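Local coordinates for protein endo-1,3-beta-glucanase, family GH16 (Zobellia galactanivorans, PDB 5FUI) that probably binds laminarin, a beta-1,3-glucan, through the C-terminal family 6 carbohydrate-binding module of a marine bacterial laminarinase, at residues Thr10-Glu16 / Ile125-Thr131; Met45-Ile50 / Tyr112-Leu116. All coordinates share one frame; numbering follows the deposited sequence.

Interaction 1: Thr10-Glu16 / Ile125-Thr131; sequences TLKIEAE and INWIRIT. With MG (magnesium ion), chain E.
K12 lies over one face of the W127 indole. Its CE sits 3.4 Å from the centroid of the five-membered ring, 9° off the normal, a CH-pi contact, while NZ lies further across the same face as a cation-pi partner. The lysine's extended chain, starting with CG anti to the backbone N (chi1 -174°), gives it that reach. At the ring's edge, near its plane, comes OE1 of E14, the carboxylate turned 82° to the indole. Within its own strand, W127 CH2 sits 3.3 Å above the guanidinium plane of R129, toward the rim; R129 NH2 forms a salt bridge with E61. With an alanine in place of W127, the K12 chain would probably lose its aromatic support and the R129 guanidinium the ring on that face. I13, I128 and I130 point to the sheet's other side, where I13 CD1 meets I130 CD1 at 3.9 Å. L11 with I130 and I13 with I128 exchange backbone hydrogen bonds, and A15 N donates to N126 O, the carbonyl that also binds magnesium. At the end of strand 10-14, E14 OE1 and, two residues on, E16 OE1 join N126 O and OD1 around the ion at 2.4-2.5 Å; a water and E34 O complete the set, and N126 ND2 is hydrogen-bonded to E31. These oxygen ligands suit a hard cation, whose charge probably offsets the repulsion between the glutamates.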
loop_
_atom_site.group_PDB
_atom_site.type_symbol
_atom_site.label_atom_id
_atom_site.label_comp_id
_atom_site.label_asym_id
_atom_site.label_seq_id
_atom_site.Cartn_x
_atom_site.Cartn_y
_atom_site.Cartn_z
ATOM N N THR A 10 10.725 4.091 11.948
ATOM C CA THR A 10 9.524 3.805 11.185
ATOM C C THR A 10 8.960 5.078 10.492
ATOM O O THR A 10 9.013 6.189 11.053
ATOM C CB THR A 10 8.437 3.130 12.067
ATOM O OG1 THR A 10 8.923 1.880 12.606
ATOM C CG2 THR A 10 7.175 2.898 11.301
ATOM N N LEU A 11 8.427 4.894 9.274
ATOM C CA LEU A 11 7.759 5.922 8.495
ATOM C C LEU A 11 6.334 5.403 8.235
ATOM O O LEU A 11 6.215 4.287 7.639
ATOM C CB LEU A 11 8.483 6.189 7.195
ATOM C CG LEU A 11 7.709 7.117 6.250
ATOM C CD1 LEU A 11 7.729 8.589 6.778
ATOM C CD2 LEU A 11 8.243 7.064 4.810
ATOM N N LYS A 12 5.289 6.118 8.706
ATOM C CA LYS A 12 3.919 5.728 8.401
ATOM C C LYS A 12 3.347 6.645 7.348
ATOM O O LYS A 12 3.390 7.906 7.492
ATOM C CB LYS A 12 3.068 5.676 9.685
ATOM C CG LYS A 12 1.661 5.150 9.539
ATOM C CD LYS A 12 1.150 5.017 10.977
ATOM C CE LYS A 12 -0.225 4.465 11.012
ATOM N NZ LYS A 12 -0.976 4.842 12.229
ATOM N N ILE A 13 2.890 6.057 6.229
ATOM C CA ILE A 13 2.289 6.804 5.093
ATOM C C ILE A 13 0.801 6.520 5.113
ATOM O O ILE A 13 0.374 5.369 4.910
ATOM C CB ILE A 13 2.830 6.351 3.731
ATOM C CG1 ILE A 13 4.344 6.521 3.701
ATOM C CG2 ILE A 13 2.197 7.079 2.536
ATOM C CD1 ILE A 13 4.994 5.608 2.643
ATOM N N GLU A 14 -0.043 7.551 5.345
ATOM C CA GLU A 14 -1.486 7.319 5.337
ATOM C C GLU A 14 -1.864 7.038 3.888
ATOM O O GLU A 14 -1.404 7.731 2.986
ATOM C CB GLU A 14 -2.314 8.511 5.908
ATOM C CG GLU A 14 -2.035 8.693 7.396
ATOM C CD GLU A 14 -2.540 7.431 8.229
ATOM O OE1 GLU A 14 -3.476 6.661 7.779
ATOM O OE2 GLU A 14 -2.039 7.222 9.337
ATOM N N ALA A 15 -2.608 5.978 3.634
ATOM C CA ALA A 15 -2.824 5.549 2.232
ATOM C C ALA A 15 -3.593 6.634 1.437
ATOM O O ALA A 15 -3.536 6.655 0.197
ATOM C CB ALA A 15 -3.565 4.193 2.184
ATOM N N GLU A 16 -4.445 7.423 2.163
ATOM C CA GLU A 16 -5.270 8.457 1.516
ATOM C C GLU A 16 -4.413 9.682 1.115
ATOM O O GLU A 16 -4.940 10.616 0.571
ATOM C CB GLU A 16 -6.468 8.798 2.410
ATOM C CG GLU A 16 -6.132 9.631 3.645
ATOM C CD GLU A 16 -5.765 8.794 4.865
ATOM O OE1 GLU A 16 -5.370 7.592 4.742
ATOM O OE2 GLU A 16 -5.914 9.292 6.006
ATOM N N ILE A 125 -7.249 -0.124 1.822
ATOM C CA ILE A 125 -6.008 0.075 2.559
ATOM C C ILE A 125 -6.049 1.380 3.369
ATOM O O ILE A 125 -6.491 2.414 2.869
ATOM C CB ILE A 125 -4.797 0.025 1.574
ATOM C CG1 ILE A 125 -3.524 0.287 2.363
ATOM C CG2 ILE A 125 -4.987 1.078 0.398
ATOM C CD1 ILE A 125 -2.263 -0.119 1.586
ATOM N N ASN A 126 -5.565 1.282 4.600
ATOM C CA ASN A 126 -5.598 2.366 5.565
ATOM C C ASN A 126 -4.236 3.139 5.565
ATOM O O ASN A 126 -4.208 4.396 5.447
ATOM C CB ASN A 126 -5.925 1.819 6.985
ATOM C CG ASN A 126 -5.984 2.881 8.064
ATOM O OD1 ASN A 126 -5.984 4.062 7.803
ATOM N ND2 ASN A 126 -6.057 2.427 9.332
ATOM N N TRP A 127 -3.131 2.383 5.629
ATOM C CA TRP A 127 -1.812 3.004 5.677
ATOM C C TRP A 127 -0.777 1.956 5.283
ATOM O O TRP A 127 -1.047 0.775 5.158
ATOM C CB TRP A 127 -1.472 3.611 7.101
ATOM C CG TRP A 127 -1.755 2.771 8.290
ATOM C CD1 TRP A 127 -2.770 2.976 9.237
ATOM C CD2 TRP A 127 -1.011 1.590 8.728
ATOM N NE1 TRP A 127 -2.698 1.976 10.230
ATOM C CE2 TRP A 127 -1.653 1.137 9.982
ATOM C CE3 TRP A 127 0.129 0.871 8.242
ATOM C CZ2 TRP A 127 -1.166 0.072 10.722
ATOM C CZ3 TRP A 127 0.548 -0.253 8.994
ATOM C CH2 TRP A 127 -0.091 -0.646 10.170
ATOM N N ILE A 128 0.428 2.498 5.076
ATOM C CA ILE A 128 1.645 1.784 4.783
ATOM C C ILE A 128 2.673 2.162 5.885
ATOM O O ILE A 128 2.740 3.345 6.290
ATOM C CB ILE A 128 2.238 2.154 3.385
ATOM C CG1 ILE A 128 1.190 1.969 2.265
ATOM C CG2 ILE A 128 3.512 1.333 3.119
ATOM C CD1 ILE A 128 0.663 3.285 1.729
ATOM N N ARG A 129 3.459 1.196 6.382
ATOM C CA ARG A 129 4.506 1.516 7.386
ATOM C C ARG A 129 5.777 0.857 6.946
ATOM O O ARG A 129 5.838 -0.343 6.730
ATOM C CB ARG A 129 4.002 1.052 8.784
ATOM C CG ARG A 129 4.947 1.363 9.933
ATOM C CD ARG A 129 4.234 1.304 11.295
ATOM N NE ARG A 129 3.727 -0.015 11.563
ATOM C CZ ARG A 129 2.639 -0.330 12.314
ATOM N NH1 ARG A 129 1.952 0.667 12.928
ATOM N NH2 ARG A 129 2.312 -1.671 12.409
ATOM N N ILE A 130 6.835 1.672 6.947
ATOM C CA ILE A 130 8.145 1.243 6.497
ATOM C C ILE A 130 9.120 1.234 7.692
ATOM O O ILE A 130 9.223 2.292 8.357
ATOM C CB ILE A 130 8.692 2.118 5.349
ATOM C CG1 ILE A 130 7.718 2.020 4.137
ATOM C CG2 ILE A 130 10.139 1.701 4.977
ATOM C CD1 ILE A 130 7.929 3.106 3.035
ATOM N N THR A 131 9.794 0.113 7.959
ATOM C CA THR A 131 10.689 -0.019 9.132
ATOM C C THR A 131 12.042 -0.583 8.698
ATOM O O THR A 131 12.130 -1.532 7.972
ATOM C CB THR A 131 10.067 -0.988 10.179
ATOM O OG1 THR A 131 8.798 -0.449 10.550
ATOM C CG2 THR A 131 10.952 -1.064 11.421
HETATM MG MG MG E . -5.586 6.008 6.527
HETATM O O HOH W 1 -5.926 7.568 8.238
#

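Interaction 2: Met45-Ile50 / Tyr112-Leu116; sequences MSYPGI and YQFGL. With APY (2-aminomethyl-pyridine), chain C.
M45 opens the pairing with L116: the two residues exchange backbone hydrogen bonds, and M45 CE comes to 4.3 Å from L116 CD1 on the inner side of the sheet. S46 faces the other way, opposite G115. Its OG is anti to the backbone N (chi1 178°), which puts it alongside the Q113 side chain, 3.3 Å from Q113 CG. The same hydroxyl is hydrogen-bonded to a water at 2.8 Å, and that water also accepts weak bonds from Q113 NE2 and the amino N of a bound 2-aminomethyl-pyridine. The ligand's CM rests 3.6 Å from G115 CA, where a side chain would collide with the amine. Y47 turns inward again in a hydrogen-bonded pair with F114. The two side chains cross obliquely, Y47 CD1 lying at the edge of the F114 ring, 3.9 Å from F114 CD2, while Y47 CE1 touches L116 CD1. The phenol OH is hydrogen-bonded to the backbone O of A15. P48 is turned away from the partner strand, and G49 then takes a positive phi (74°), so that G49 and I50 both face Y112, a G1 beta bulge. I50 N and Y112 N each bond the other's carbonyl O, and I50 CG1 packs at 3.6 Å on F114 CB. The bulge is set in an antiparallel pair of the five-stranded sheet of a beta-sandwich, the fold of family 6 carbohydrate-binding modules. On the outer face of the sheet, G115 helps line the pocket of the bound 2-aminomethyl-pyridine, with W44, D76 and Y117.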
loop_
_atom_site.group_PDB
_atom_site.type_symbol
_atom_site.label_atom_id
_atom_site.label_comp_id
_atom_site.label_asym_id
_atom_site.label_seq_id
_atom_site.Cartn_x
_atom_site.Cartn_y
_atom_site.Cartn_z
ATOM N N MET A 45 -2.249 3.987 -6.808
ATOM C CA MET A 45 -1.996 5.208 -6.031
ATOM C C MET A 45 -0.512 5.451 -6.057
ATOM O O MET A 45 0.273 4.486 -5.979
ATOM C CB MET A 45 -2.456 5.054 -4.599
ATOM C CG MET A 45 -3.935 4.794 -4.405
ATOM S SD MET A 45 -4.361 2.969 -4.465
ATOM C CE MET A 45 -3.876 2.497 -2.857
ATOM N N SER A 46 -0.097 6.702 -6.043
ATOM C CA SER A 46 1.327 7.029 -6.091
ATOM C C SER A 46 1.660 8.057 -4.986
ATOM O O SER A 46 0.978 9.067 -4.871
ATOM C CB SER A 46 1.642 7.612 -7.485
ATOM O OG SER A 46 2.957 8.028 -7.688
ATOM N N TYR A 47 2.766 7.820 -4.277
ATOM C CA TYR A 47 3.199 8.639 -3.110
ATOM C C TYR A 47 4.621 9.156 -3.378
ATOM O O TYR A 47 5.583 8.410 -3.364
ATOM C CB TYR A 47 3.216 7.720 -1.877
ATOM C CG TYR A 47 1.899 7.029 -1.619
ATOM C CD1 TYR A 47 1.584 5.787 -2.238
ATOM C CD2 TYR A 47 0.898 7.640 -0.786
ATOM C CE1 TYR A 47 0.357 5.155 -1.994
ATOM C CE2 TYR A 47 -0.331 6.999 -0.554
ATOM C CZ TYR A 47 -0.618 5.772 -1.217
ATOM O OH TYR A 47 -1.783 5.111 -1.054
ATOM N N PRO A 48 4.777 10.455 -3.673
ATOM C CA PRO A 48 6.127 10.988 -3.952
ATOM C C PRO A 48 6.953 11.194 -2.648
ATOM O O PRO A 48 6.428 11.334 -1.526
ATOM C CB PRO A 48 5.839 12.322 -4.626
ATOM C CG PRO A 48 4.641 12.790 -3.874
ATOM C CD PRO A 48 3.761 11.508 -3.887
ATOM N N GLY A 49 8.258 11.206 -2.845
ATOM C CA GLY A 49 9.130 11.677 -1.795
ATOM C C GLY A 49 9.315 10.748 -0.643
ATOM O O GLY A 49 9.562 11.165 0.513
ATOM N N ILE A 50 9.246 9.433 -0.901
ATOM C CA ILE A 50 9.423 8.467 0.201
ATOM C C ILE A 50 10.952 8.164 0.364
ATOM O O ILE A 50 11.640 7.662 -0.605
ATOM C CB ILE A 50 8.598 7.160 -0.046
ATOM C CG1 ILE A 50 7.112 7.474 -0.264
ATOM C CG2 ILE A 50 8.917 6.202 1.097
ATOM C CD1 ILE A 50 6.558 8.405 0.770
ATOM N N TYR A 112 12.254 8.227 -3.352
ATOM C CA TYR A 112 11.574 7.653 -4.482
ATOM C C TYR A 112 10.091 7.943 -4.480
ATOM O O TYR A 112 9.463 8.120 -3.430
ATOM C CB TYR A 112 11.743 6.074 -4.481
ATOM C CG TYR A 112 13.183 5.627 -4.389
ATOM C CD1 TYR A 112 13.967 5.629 -5.489
ATOM C CD2 TYR A 112 13.736 5.156 -3.238
ATOM C CE1 TYR A 112 15.271 5.186 -5.436
ATOM C CE2 TYR A 112 15.049 4.712 -3.137
ATOM C CZ TYR A 112 15.820 4.732 -4.231
ATOM O OH TYR A 112 17.138 4.300 -4.135
ATOM N N GLN A 113 9.520 7.901 -5.676
ATOM C CA GLN A 113 8.073 7.846 -5.842
ATOM C C GLN A 113 7.673 6.389 -5.572
ATOM O O GLN A 113 8.139 5.476 -6.269
ATOM C CB GLN A 113 7.674 8.307 -7.256
ATOM C CG GLN A 113 6.204 8.245 -7.590
ATOM C CD GLN A 113 5.905 8.856 -8.976
ATOM O OE1 GLN A 113 5.807 10.078 -9.098
ATOM N NE2 GLN A 113 5.746 7.995 -10.030
ATOM N N PHE A 114 6.779 6.197 -4.596
ATOM C CA PHE A 114 6.329 4.847 -4.186
ATOM C C PHE A 114 4.955 4.560 -4.764
ATOM O O PHE A 114 4.051 5.402 -4.600
ATOM C CB PHE A 114 6.349 4.833 -2.661
ATOM C CG PHE A 114 5.915 3.525 -2.009
ATOM C CD1 PHE A 114 6.780 2.437 -1.893
ATOM C CD2 PHE A 114 4.664 3.443 -1.464
ATOM C CE1 PHE A 114 6.335 1.269 -1.292
ATOM C CE2 PHE A 114 4.241 2.286 -0.841
ATOM C CZ PHE A 114 5.063 1.199 -0.781
ATOM N N GLY A 115 4.768 3.445 -5.498
ATOM C CA GLY A 115 3.529 3.186 -6.169
ATOM C C GLY A 115 2.897 1.875 -5.700
ATOM O O GLY A 115 3.614 0.892 -5.484
ATOM N N LEU A 116 1.562 1.875 -5.574
ATOM C CA LEU A 116 0.782 0.643 -5.318
ATOM C C LEU A 116 -0.174 0.444 -6.474
ATOM O O LEU A 116 -0.854 1.404 -6.847
ATOM C CB LEU A 116 -0.064 0.785 -3.989
ATOM C CG LEU A 116 0.840 1.001 -2.772
ATOM C CD1 LEU A 116 -0.064 1.068 -1.540
ATOM C CD2 LEU A 116 1.852 -0.115 -2.693
HETATM N N APY C . 3.643 2.782 -10.002
HETATM C CM APY C . 2.271 2.826 -9.535
HETATM C C2 APY C . 1.882 3.772 -10.658
HETATM C C3 APY C . 1.289 3.250 -11.782
HETATM C C4 APY C . 0.982 4.073 -12.892
HETATM C C5 APY C . 1.386 5.420 -12.866
HETATM C C6 APY C . 1.998 5.940 -11.736
HETATM N N1 APY C . 2.278 5.095 -10.681
HETATM O O HOH W 2 4.137 5.742 -8.783
#

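Interactions 1 and 2 are antiparallel strand pairs from the two opposed sheets of the sandwich, and interaction 2 is nested along the chain within the loop that interaction 1 closes. They meet in the core, where I13 packs on Y47 and I50, and I125 on M45; the bond from Y47 to A15 is a polar tie between them. Interaction 2 is the more buried of the two, whereas 10-16 / 125-131 is partly open and includes an outermost strand, 10-14. Their outward faces differ most: charged and aromatic side chains with a magnesium site beside them in interaction 1, a serine, a glutamine and a glycine next to a bound small molecule in interaction 2.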